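Local coordinates for cobyrinic Acid a,c-diamide synthase (Mycobacterium smegmatis, PDB 5IHP), which binds ADP and magnesium as a P-loop nucleotide-binding protein of the ParA family, and may play a role in septum formation, at residues A23-V28 with I130-P135; A148-V153 with K184-L189; L216-P221 with Y248-D253. All coordinates share one frame; numbering follows the deposited sequence.

In the fold
The three contacts belong to one P-loop fold around the bound ADP. Contact 1 holds the phosphates and the magnesium ion, and contact 3 reaches the adenine end. Contact 2 lies farther from the nucleotide, with the side chain of Val153 about 9 Å from ADP. The centres of contacts 1 and 2 are about 12 Å apart. These two meet where Thr27 CG2 packs on Leu189 CD2 at 3.9 Å. Contacts 1 and 3 are joined by a probable hydrogen bond of 2.8 Å between Thr27 OG1 and Tyr248 OH. Segment 216-221 runs beside the sheet edge of contact 2, where Ala188 O and Leu216 N are 2.7 Å apart in a probable hydrogen bond.

Contact 1: residues A23-V28 with I130-P135; sequences AKTTTV and IIDCPP. With MG (magnesium ion), chain D; ADP (adenosine-5'-diphosphate), chain C.
The magnesium site of a P-loop is where Thr25 meets Asp132. Thr25 OG1 binds the magnesium ion at 2.2 Å and donates a hydrogen bond of 2.5 Å to Asp132 OD2. It uses the syn lone pair of OD2, on the side of the other carboxylate oxygen. Asp132 CG is anti to its backbone N (chi1 -174°), which carries the carboxylate from the strand end toward helix 24-37. The other oxygen, OD1, accepts a hydrogen bond of 2.6 Å from water 1, a ligand of the metal. Asp132 therefore acts in the second shell and positions two first-shell ligands, one with each oxygen. The remaining ligands are ADP O3B and three further waters, six in all.

This pairs the deviant Walker A motif of ParA-family proteins with the Walker B aspartate. Residues 23-28 hold the end of the P-loop and the first turn of its helix, and strand 128-132 ends in the aspartate. The helix start turns its N-H groups to the phosphates. Lys24 N reaches ADP O1B, and Thr25 N reaches O3B at 2.9 Å with an angle of 160°. Thr26 grips O1A twice, through N and OG1, both at 2.8 Å.

Lys24 CB and CG pass beside the beta-phosphate. The chain then bends at three torsions and brings CE and NZ to Cys133 O. The NZ bond to that oxygen is weak; the stronger partner of NZ is Asn17 O. Cys133 O also accepts a hydrogen bond from water 1.

Farther from the phosphates the contact is apolar. Val28 CG1 lies 3.7 Å from Ile130 CG2, the two side chains lying alongside each other, pointing opposite ways. Val28 CG2 rests on Asp132 CB at 3.6 Å. Leu53 of helix 52-56 also touches Thr25, Val28 and Asp132.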
loop_
_atom_site.group_PDB
_atom_site.type_symbol
_atom_site.label_atom_id
_atom_site.label_comp_id
_atom_site.label_asym_id
_atom_site.label_seq_id
_atom_site.Cartn_x
_atom_site.Cartn_y
_atom_site.Cartn_z
ATOM N N ALA A 23 2.732 9.377 -4.252
ATOM C CA ALA A 23 3.505 9.011 -3.060
ATOM C C ALA A 23 3.045 7.689 -2.439
ATOM O O ALA A 23 3.171 7.500 -1.229
ATOM C CB ALA A 23 3.506 10.133 -2.010
ATOM N N LYS A 24 2.537 6.744 -3.240
ATOM C CA LYS A 24 2.242 5.419 -2.700
ATOM C C LYS A 24 3.494 4.770 -2.132
ATOM O O LYS A 24 3.506 4.331 -0.982
ATOM C CB LYS A 24 1.640 4.504 -3.765
ATOM C CG LYS A 24 0.324 4.996 -4.316
ATOM C CD LYS A 24 -0.663 3.896 -4.399
ATOM C CE LYS A 24 -0.106 2.758 -5.200
ATOM N NZ LYS A 24 0.064 3.132 -6.617
ATOM N N THR A 25 4.550 4.684 -2.942
ATOM C CA THR A 25 5.748 3.951 -2.535
ATOM C C THR A 25 6.415 4.615 -1.336
ATOM O O THR A 25 6.809 3.938 -0.378
ATOM C CB THR A 25 6.706 3.843 -3.726
ATOM O OG1 THR A 25 6.123 2.988 -4.718
ATOM C CG2 THR A 25 8.079 3.290 -3.311
ATOM N N THR A 26 6.552 5.943 -1.377
ATOM C CA THR A 26 7.065 6.677 -0.222
ATOM C C THR A 26 6.228 6.386 1.018
ATOM O O THR A 26 6.765 6.250 2.125
ATOM C CB THR A 26 7.072 8.183 -0.520
ATOM O OG1 THR A 26 7.870 8.453 -1.682
ATOM C CG2 THR A 26 7.620 8.977 0.666
ATOM N N THR A 27 4.905 6.297 0.845
ATOM C CA THR A 27 4.002 6.045 1.964
ATOM C C THR A 27 4.221 4.656 2.542
ATOM O O THR A 27 4.277 4.486 3.769
ATOM C CB THR A 27 2.544 6.224 1.512
ATOM O OG1 THR A 27 2.270 7.619 1.279
ATOM C CG2 THR A 27 1.573 5.688 2.558
ATOM N N VAL A 28 4.356 3.649 1.676
ATOM C CA VAL A 28 4.592 2.295 2.169
ATOM C C VAL A 28 5.862 2.260 3.005
ATOM O O VAL A 28 5.870 1.774 4.141
ATOM C CB VAL A 28 4.661 1.291 1.002
ATOM C CG1 VAL A 28 5.143 -0.093 1.524
ATOM C CG2 VAL A 28 3.287 1.166 0.327
ATOM N N ILE A 130 2.631 -4.565 4.620
ATOM C CA ILE A 130 2.198 -3.418 3.820
ATOM C C ILE A 130 2.544 -3.677 2.359
ATOM O O ILE A 130 3.707 -3.928 2.028
ATOM C CB ILE A 130 2.846 -2.103 4.291
ATOM C CG1 ILE A 130 2.704 -1.943 5.805
ATOM C CG2 ILE A 130 2.202 -0.898 3.565
ATOM C CD1 ILE A 130 3.509 -0.771 6.360
ATOM N N ILE A 131 1.547 -3.555 1.486
ATOM C CA ILE A 131 1.670 -3.911 0.076
ATOM C C ILE A 131 1.649 -2.638 -0.766
ATOM O O ILE A 131 0.682 -1.869 -0.715
ATOM C CB ILE A 131 0.538 -4.859 -0.348
ATOM C CG1 ILE A 131 0.507 -6.097 0.567
ATOM C CG2 ILE A 131 0.690 -5.239 -1.827
ATOM C CD1 ILE A 131 -0.801 -6.883 0.458
ATOM N N ASP A 132 2.702 -2.438 -1.563
ATOM C CA ASP A 132 2.821 -1.291 -2.460
ATOM C C ASP A 132 2.286 -1.712 -3.827
ATOM O O ASP A 132 2.942 -2.472 -4.547
ATOM C CB ASP A 132 4.278 -0.850 -2.547
ATOM C CG ASP A 132 4.470 0.427 -3.359
ATOM O OD1 ASP A 132 3.481 1.172 -3.581
ATOM O OD2 ASP A 132 5.632 0.690 -3.744
ATOM N N CYS A 133 1.066 -1.209 -4.194
ATOM C CA CYS A 133 0.477 -1.626 -5.460
ATOM C C CYS A 133 0.968 -0.741 -6.605
ATOM O O CYS A 133 1.319 0.427 -6.387
ATOM C CB CYS A 133 -1.049 -1.561 -5.382
ATOM S SG CYS A 133 -1.772 -2.732 -4.189
ATOM N N PRO A 134 1.067 -1.297 -7.813
ATOM C CA PRO A 134 1.481 -0.506 -8.973
ATOM C C PRO A 134 0.388 0.475 -9.360
ATOM O O PRO A 134 -0.754 0.352 -8.891
ATOM C CB PRO A 134 1.676 -1.569 -10.068
ATOM C CG PRO A 134 0.685 -2.635 -9.699
ATOM C CD PRO A 134 0.744 -2.691 -8.187
ATOM N N PRO A 135 0.708 1.496 -10.224
ATOM C CA PRO A 135 -0.319 2.459 -10.690
ATOM C C PRO A 135 -1.138 1.837 -11.816
ATOM O O PRO A 135 -0.991 2.159 -13.005
ATOM C CB PRO A 135 0.523 3.643 -11.177
ATOM C CG PRO A 135 1.831 2.976 -11.662
ATOM C CD PRO A 135 2.070 1.862 -10.676
HETATM MG MG MG D . 5.184 3.605 -6.563
HETATM P PB ADP C . 3.922 6.577 -6.451
HETATM O O1B ADP C . 2.487 6.888 -6.109
HETATM O O2B ADP C . 4.247 6.625 -7.931
HETATM O O3B ADP C . 4.487 5.348 -5.760
HETATM P PA ADP C . 6.253 7.788 -5.214
HETATM O O1A ADP C . 6.301 7.450 -3.741
HETATM O O2A ADP C . 7.189 7.105 -6.197
HETATM O O3A ADP C . 4.731 7.803 -5.750
HETATM O "O5'" ADP C . 6.533 9.378 -5.299
HETATM C "C5'" ADP C . 6.508 10.022 -6.576
HETATM C "C4'" ADP C . 7.493 11.183 -6.519
HETATM O "O4'" ADP C . 7.076 12.098 -5.507
HETATM C "C3'" ADP C . 8.874 10.709 -6.124
HETATM O "O3'" ADP C . 9.819 11.468 -6.880
HETATM C "C2'" ADP C . 9.023 11.094 -4.671
HETATM O "O2'" ADP C . 10.382 11.402 -4.366
HETATM C "C1'" ADP C . 8.140 12.318 -4.582
HETATM N N9 ADP C . 7.564 12.506 -3.232
HETATM C C8 ADP C . 6.929 11.578 -2.492
HETATM N N7 ADP C . 6.528 12.099 -1.306
HETATM C C5 ADP C . 6.909 13.390 -1.283
HETATM C C6 ADP C . 6.794 14.524 -0.338
HETATM N N6 ADP C . 6.180 14.372 0.858
HETATM N N1 ADP C . 7.324 15.713 -0.713
HETATM C C2 ADP C . 7.928 15.881 -1.902
HETATM N N3 ADP C . 8.068 14.897 -2.808
HETATM C C4 ADP C . 7.589 13.652 -2.558
HETATM O O HOH W 1 3.425 2.357 -5.863
HETATM O O HOH W 2 4.171 3.900 -8.399
HETATM O O HOH W 3 6.081 1.761 -7.449
HETATM O O HOH W 4 6.964 4.602 -7.229
#

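Contact 2: residues A148-V153 with K184-L189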
loop_
_atom_site.group_PDB
_atom_site.type_symbol
_atom_site.label_atom_id
_atom_site.label_comp_id
_atom_site.label_asym_id
_atom_site.label_seq_id
_atom_site.Cartn_x
_atom_site.Cartn_y
_atom_site.Cartn_z
ATOM N N ALA A 148 -5.352 -8.277 1.356
ATOM C CA ALA A 148 -5.321 -7.310 2.444
ATOM C C ALA A 148 -6.572 -7.368 3.313
ATOM O O ALA A 148 -7.649 -7.791 2.880
ATOM C CB ALA A 148 -5.164 -5.892 1.885
ATOM N N HIS A 149 -6.416 -6.925 4.554
ATOM C CA HIS A 149 -7.567 -6.679 5.414
ATOM C C HIS A 149 -8.040 -5.235 5.318
ATOM O O HIS A 149 -9.245 -4.978 5.396
ATOM C CB HIS A 149 -7.225 -7.002 6.865
ATOM C CG HIS A 149 -6.661 -8.371 7.052
ATOM N ND1 HIS A 149 -5.452 -8.601 7.671
ATOM C CD2 HIS A 149 -7.131 -9.583 6.677
ATOM C CE1 HIS A 149 -5.212 -9.901 7.691
ATOM N NE2 HIS A 149 -6.213 -10.520 7.089
ATOM N N ASP A 150 -7.104 -4.301 5.145
ATOM C CA ASP A 150 -7.384 -2.873 5.041
ATOM C C ASP A 150 -6.713 -2.302 3.794
ATOM O O ASP A 150 -5.694 -2.816 3.320
ATOM C CB ASP A 150 -6.868 -2.110 6.269
ATOM C CG ASP A 150 -7.496 -2.584 7.568
ATOM O OD1 ASP A 150 -8.734 -2.619 7.655
ATOM O OD2 ASP A 150 -6.746 -2.921 8.501
ATOM N N VAL A 151 -7.265 -1.204 3.278
ATOM C CA VAL A 151 -6.639 -0.488 2.167
ATOM C C VAL A 151 -6.734 1.015 2.412
ATOM O O VAL A 151 -7.758 1.522 2.885
ATOM C CB VAL A 151 -7.264 -0.889 0.804
ATOM C CG1 VAL A 151 -8.789 -0.785 0.842
ATOM C CG2 VAL A 151 -6.665 -0.053 -0.359
ATOM N N ILE A 152 -5.639 1.728 2.127
ATOM C CA ILE A 152 -5.660 3.189 2.090
ATOM C C ILE A 152 -5.275 3.637 0.686
ATOM O O ILE A 152 -4.598 2.923 -0.058
ATOM C CB ILE A 152 -4.721 3.820 3.137
ATOM C CG1 ILE A 152 -3.286 3.300 2.946
ATOM C CG2 ILE A 152 -5.233 3.534 4.554
ATOM C CD1 ILE A 152 -2.260 3.953 3.889
ATOM N N VAL A 153 -5.742 4.824 0.319
ATOM C CA VAL A 153 -5.493 5.420 -0.988
ATOM C C VAL A 153 -4.714 6.705 -0.776
ATOM O O VAL A 153 -5.288 7.732 -0.406
ATOM C CB VAL A 153 -6.806 5.715 -1.732
ATOM C CG1 VAL A 153 -6.513 6.239 -3.147
ATOM C CG2 VAL A 153 -7.688 4.517 -1.723
ATOM N N LYS A 184 -11.570 -3.745 4.093
ATOM C CA LYS A 184 -12.100 -2.485 4.614
ATOM C C LYS A 184 -11.358 -1.315 3.980
ATOM O O LYS A 184 -10.129 -1.245 4.057
ATOM C CB LYS A 184 -11.972 -2.410 6.140
ATOM C CG LYS A 184 -12.781 -3.445 6.915
ATOM C CD LYS A 184 -14.277 -3.348 6.610
ATOM C CE LYS A 184 -15.093 -4.329 7.454
ATOM N NZ LYS A 184 -14.723 -5.755 7.215
ATOM N N LEU A 185 -12.100 -0.383 3.380
ATOM C CA LEU A 185 -11.486 0.850 2.888
ATOM C C LEU A 185 -11.364 1.818 4.056
ATOM O O LEU A 185 -12.356 2.399 4.502
ATOM C CB LEU A 185 -12.299 1.465 1.754
ATOM C CG LEU A 185 -11.826 2.856 1.301
ATOM C CD1 LEU A 185 -10.433 2.811 0.677
ATOM C CD2 LEU A 185 -12.817 3.451 0.310
ATOM N N LEU A 186 -10.143 1.987 4.567
ATOM C CA LEU A 186 -9.929 2.930 5.664
ATOM C C LEU A 186 -10.117 4.369 5.203
ATOM O O LEU A 186 -10.686 5.188 5.934
ATOM C CB LEU A 186 -8.531 2.751 6.259
ATOM C CG LEU A 186 -8.284 1.430 6.999
ATOM C CD1 LEU A 186 -6.921 1.467 7.615
ATOM C CD2 LEU A 186 -9.349 1.195 8.057
ATOM N N GLY A 187 -9.607 4.708 4.025
ATOM C CA GLY A 187 -9.825 6.027 3.480
ATOM C C GLY A 187 -8.622 6.517 2.701
ATOM O O GLY A 187 -7.663 5.782 2.442
ATOM N N ALA A 188 -8.686 7.789 2.313
ATOM C CA ALA A 188 -7.611 8.437 1.565
ATOM C C ALA A 188 -6.624 9.095 2.520
ATOM O O ALA A 188 -7.030 9.815 3.435
ATOM C CB ALA A 188 -8.169 9.494 0.606
ATOM N N LEU A 189 -5.325 8.870 2.280
ATOM C CA LEU A 189 -4.267 9.605 2.973
ATOM C C LEU A 189 -3.840 10.775 2.096
ATOM O O LEU A 189 -3.258 10.546 1.025
ATOM C CB LEU A 189 -3.070 8.698 3.251
ATOM C CG LEU A 189 -1.849 9.426 3.851
ATOM C CD1 LEU A 189 -2.203 10.059 5.208
ATOM C CD2 LEU A 189 -0.662 8.483 3.994
#
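Asp150-Val153 and Lys184-Leu189 pair as parallel strands, the two strands of a beta-alpha-beta crossover through helix 165-178. Strand 184-191 is an outermost strand of the sheet within this chain.

Five backbone hydrogen bonds zip the pair. Lys184 N donates to His149 O, Val151 N to Lys184 O, and Leu186 N to Val151 O at 3.0 Å. Farther on, Val153 N donates to Gly187 O and Leu189 N to Val153 O. Val151 faces Leu185, but Val153 faces Ala188, so Leu186 and Gly187 form a beta bulge opposite Ile152. Gly187 has a phi of 145°, where a beta carbon would press on the carbonyl O of Leu186.

Apolar contacts form on both sheet faces. On the Val151 and Val153 face, which helix 165-178 covers, Leu185 CD1 touches both valines, 4.0 Å from Val151 CG1 and from Val153 CG2. On the Asp150 and Ile152 face, covered by helix 243-261, Leu186 CB touches Ile152 CG2 at 3.8 Å. Ile152 CG1 lies between backbone N and carbonyl carbon (chi1 56°), which turns CG2 to Leu186.

Asp150 OD2 is hydrogen-bonded to Trp259 NE1, while its OD1 lies 3.6 Å from Lys184 CB and its CB is 3.8 Å from Leu186 CD1.

Contact 3: residues L216-P221 with Y248-D253; sequences LAPPIP and YREFAD. With ADP (adenosine-5'-diphosphate), chain C.
Ile220 lies over one face of the Tyr248 ring, and the two side chains run roughly perpendicular. The CD1 methyl makes a CH-pi contact, 3.9 Å from the ring centroid and 21° off the ring normal. The CG2 branch lies over the same face toward the hydroxyl end, 3.6 Å from Tyr248 CE2. Ile220 CG1 is anti to the carbonyl carbon (chi1 -46°), and CG2 is anti to the backbone N. Both branches can then lie over the same ring. The phenol oxygen of Tyr248 is hydrogen-bonded to Thr27 on helix 24-37.

Phe251 is met at its edge instead. Leu216 CD1 lies in the ring plane, 3.8 Å from Phe251 CE1. Ala217 O is also in that plane, 3.6 Å from Phe251 CD1. Pro218, joined to Ala217 by a cis peptide bond, approaches near the plane with its CD and touches Phe251 CB at 4.1 Å. Leu189 and Met265 also touch Phe251.

Glu250 adds a contact on the exposed side. Its chain is extended, and the carboxylate carbon CD comes 3.7 Å from Pro218 CG.

Residues 216-221 also make a polar contact with the ligand. Pro221 O accepts a hydrogen bond from ADP N6 at 2.9 Å, with an N-H...O angle of 144°. It thus reads the exocyclic amine of adenine with a backbone carbonyl. Thr223 N is also hydrogen-bonded to ADP. Helix 243-261 backs residues 216-221, whose last residue, Pro221, contributes its carbonyl to the adenine site of this ParA-family P-loop fold.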
loop_
_atom_site.group_PDB
_atom_site.type_symbol
_atom_site.label_atom_id
_atom_site.label_comp_id
_atom_site.label_asym_id
_atom_site.label_seq_id
_atom_site.Cartn_x
_atom_site.Cartn_y
_atom_site.Cartn_z
ATOM N N LEU A 216 -8.528 10.928 5.413
ATOM C CA LEU A 216 -7.914 10.710 6.715
ATOM C C LEU A 216 -6.958 11.842 7.083
ATOM O O LEU A 216 -6.621 12.706 6.268
ATOM C CB LEU A 216 -7.183 9.369 6.736
ATOM C CG LEU A 216 -8.097 8.196 6.390
ATOM C CD1 LEU A 216 -7.310 6.889 6.325
ATOM C CD2 LEU A 216 -9.249 8.124 7.385
ATOM N N ALA A 217 -6.520 11.819 8.337
ATOM C CA ALA A 217 -5.645 12.824 8.918
ATOM C C ALA A 217 -4.457 12.147 9.585
ATOM O O ALA A 217 -4.583 11.036 10.116
ATOM C CB ALA A 217 -6.394 13.685 9.952
ATOM N N PRO A 218 -3.290 12.804 9.599
ATOM C CA PRO A 218 -3.019 14.132 9.046
ATOM C C PRO A 218 -2.617 14.053 7.581
ATOM O O PRO A 218 -2.251 12.971 7.117
ATOM C CB PRO A 218 -1.849 14.614 9.890
ATOM C CG PRO A 218 -1.084 13.346 10.149
ATOM C CD PRO A 218 -2.120 12.269 10.322
ATOM N N PRO A 219 -2.661 15.175 6.866
ATOM C CA PRO A 219 -2.082 15.196 5.521
ATOM C C PRO A 219 -0.568 15.106 5.607
ATOM O O PRO A 219 0.054 15.593 6.555
ATOM C CB PRO A 219 -2.541 16.543 4.944
ATOM C CG PRO A 219 -2.811 17.399 6.143
ATOM C CD PRO A 219 -3.262 16.469 7.245
ATOM N N ILE A 220 0.028 14.442 4.626
ATOM C CA ILE A 220 1.478 14.404 4.478
ATOM C C ILE A 220 1.891 15.628 3.665
ATOM O O ILE A 220 1.465 15.751 2.507
ATOM C CB ILE A 220 1.960 13.120 3.798
ATOM C CG1 ILE A 220 1.268 11.883 4.391
ATOM C CG2 ILE A 220 3.484 13.029 3.908
ATOM C CD1 ILE A 220 1.481 11.710 5.903
ATOM N N PRO A 221 2.700 16.529 4.209
ATOM C CA PRO A 221 3.080 17.730 3.455
ATOM C C PRO A 221 4.070 17.409 2.345
ATOM O O PRO A 221 4.816 16.427 2.412
ATOM C CB PRO A 221 3.724 18.628 4.518
ATOM C CG PRO A 221 4.254 17.650 5.546
ATOM C CD PRO A 221 3.250 16.527 5.582
ATOM N N TYR A 248 3.904 11.174 8.984
ATOM C CA TYR A 248 3.847 9.730 8.786
ATOM C C TYR A 248 3.827 8.986 10.118
ATOM O O TYR A 248 3.097 8.002 10.273
ATOM C CB TYR A 248 5.025 9.270 7.930
ATOM C CG TYR A 248 4.766 9.332 6.432
ATOM C CD1 TYR A 248 3.650 8.714 5.865
ATOM C CD2 TYR A 248 5.642 10.004 5.591
ATOM C CE1 TYR A 248 3.415 8.769 4.486
ATOM C CE2 TYR A 248 5.424 10.054 4.221
ATOM C CZ TYR A 248 4.309 9.448 3.678
ATOM O OH TYR A 248 4.111 9.518 2.316
ATOM N N ARG A 249 4.632 9.427 11.090
ATOM C CA ARG A 249 4.606 8.773 12.395
ATOM C C ARG A 249 3.266 8.980 13.088
ATOM O O ARG A 249 2.759 8.070 13.756
ATOM C CB ARG A 249 5.756 9.282 13.263
ATOM C CG ARG A 249 7.089 8.659 12.908
ATOM C CD ARG A 249 8.139 8.956 13.963
ATOM N NE ARG A 249 8.594 10.337 13.884
ATOM C CZ ARG A 249 9.674 10.724 13.215
ATOM N NH1 ARG A 249 10.416 9.830 12.572
ATOM N NH2 ARG A 249 10.014 12.005 13.194
ATOM N N GLU A 250 2.670 10.168 12.931
ATOM C CA GLU A 250 1.343 10.403 13.493
ATOM C C GLU A 250 0.303 9.498 12.839
ATOM O O GLU A 250 -0.561 8.936 13.521
ATOM C CB GLU A 250 0.967 11.879 13.331
ATOM C CG GLU A 250 -0.391 12.259 13.902
ATOM C CD GLU A 250 -0.689 13.759 13.779
ATOM O OE1 GLU A 250 0.264 14.556 13.618
ATOM O OE2 GLU A 250 -1.880 14.137 13.837
ATOM N N PHE A 251 0.372 9.339 11.514
ATOM C CA PHE A 251 -0.580 8.458 10.840
ATOM C C PHE A 251 -0.328 7.003 11.210
ATOM O O PHE A 251 -1.278 6.235 11.398
ATOM C CB PHE A 251 -0.518 8.649 9.321
ATOM C CG PHE A 251 -1.572 7.875 8.570
ATOM C CD1 PHE A 251 -2.902 8.274 8.607
ATOM C CD2 PHE A 251 -1.234 6.749 7.831
ATOM C CE1 PHE A 251 -3.880 7.566 7.931
ATOM C CE2 PHE A 251 -2.205 6.033 7.137
ATOM C CZ PHE A 251 -3.535 6.443 7.187
ATOM N N ALA A 252 0.943 6.611 11.341
ATOM C CA ALA A 252 1.244 5.239 11.739
ATOM C C ALA A 252 0.732 4.951 13.142
ATOM O O ALA A 252 0.280 3.837 13.433
ATOM C CB ALA A 252 2.750 4.976 11.655
ATOM N N ASP A 253 0.790 5.940 14.031
ATOM C CA ASP A 253 0.242 5.725 15.364
ATOM C C ASP A 253 -1.275 5.579 15.319
ATOM O O ASP A 253 -1.849 4.791 16.077
ATOM C CB ASP A 253 0.651 6.860 16.300
ATOM C CG ASP A 253 0.136 6.647 17.710
ATOM O OD1 ASP A 253 0.593 5.680 18.362
ATOM O OD2 ASP A 253 -0.734 7.432 18.157
HETATM P PB ADP C . 3.922 6.577 -6.451
HETATM O O1B ADP C . 2.487 6.888 -6.109
HETATM O O2B ADP C . 4.247 6.625 -7.931
HETATM O O3B ADP C . 4.487 5.348 -5.760
HETATM P PA ADP C . 6.253 7.788 -5.214
HETATM O O1A ADP C . 6.301 7.450 -3.741
HETATM O O2A ADP C . 7.189 7.105 -6.197
HETATM O O3A ADP C . 4.731 7.803 -5.750
HETATM O "O5'" ADP C . 6.533 9.378 -5.299
HETATM C "C5'" ADP C . 6.508 10.022 -6.576
HETATM C "C4'" ADP C . 7.493 11.183 -6.519
HETATM O "O4'" ADP C . 7.076 12.098 -5.507
HETATM C "C3'" ADP C . 8.874 10.709 -6.124
HETATM O "O3'" ADP C . 9.819 11.468 -6.880
HETATM C "C2'" ADP C . 9.023 11.094 -4.671
HETATM O "O2'" ADP C . 10.382 11.402 -4.366
HETATM C "C1'" ADP C . 8.140 12.318 -4.582
HETATM N N9 ADP C . 7.564 12.506 -3.232
HETATM C C8 ADP C . 6.929 11.578 -2.492
HETATM N N7 ADP C . 6.528 12.099 -1.306
HETATM C C5 ADP C . 6.909 13.390 -1.283
HETATM C C6 ADP C . 6.794 14.524 -0.338
HETATM N N6 ADP C . 6.180 14.372 0.858
HETATM N N1 ADP C . 7.324 15.713 -0.713
HETATM C C2 ADP C . 7.928 15.881 -1.902
HETATM N N3 ADP C . 8.068 14.897 -2.808
HETATM C C4 ADP C . 7.589 13.652 -2.558
#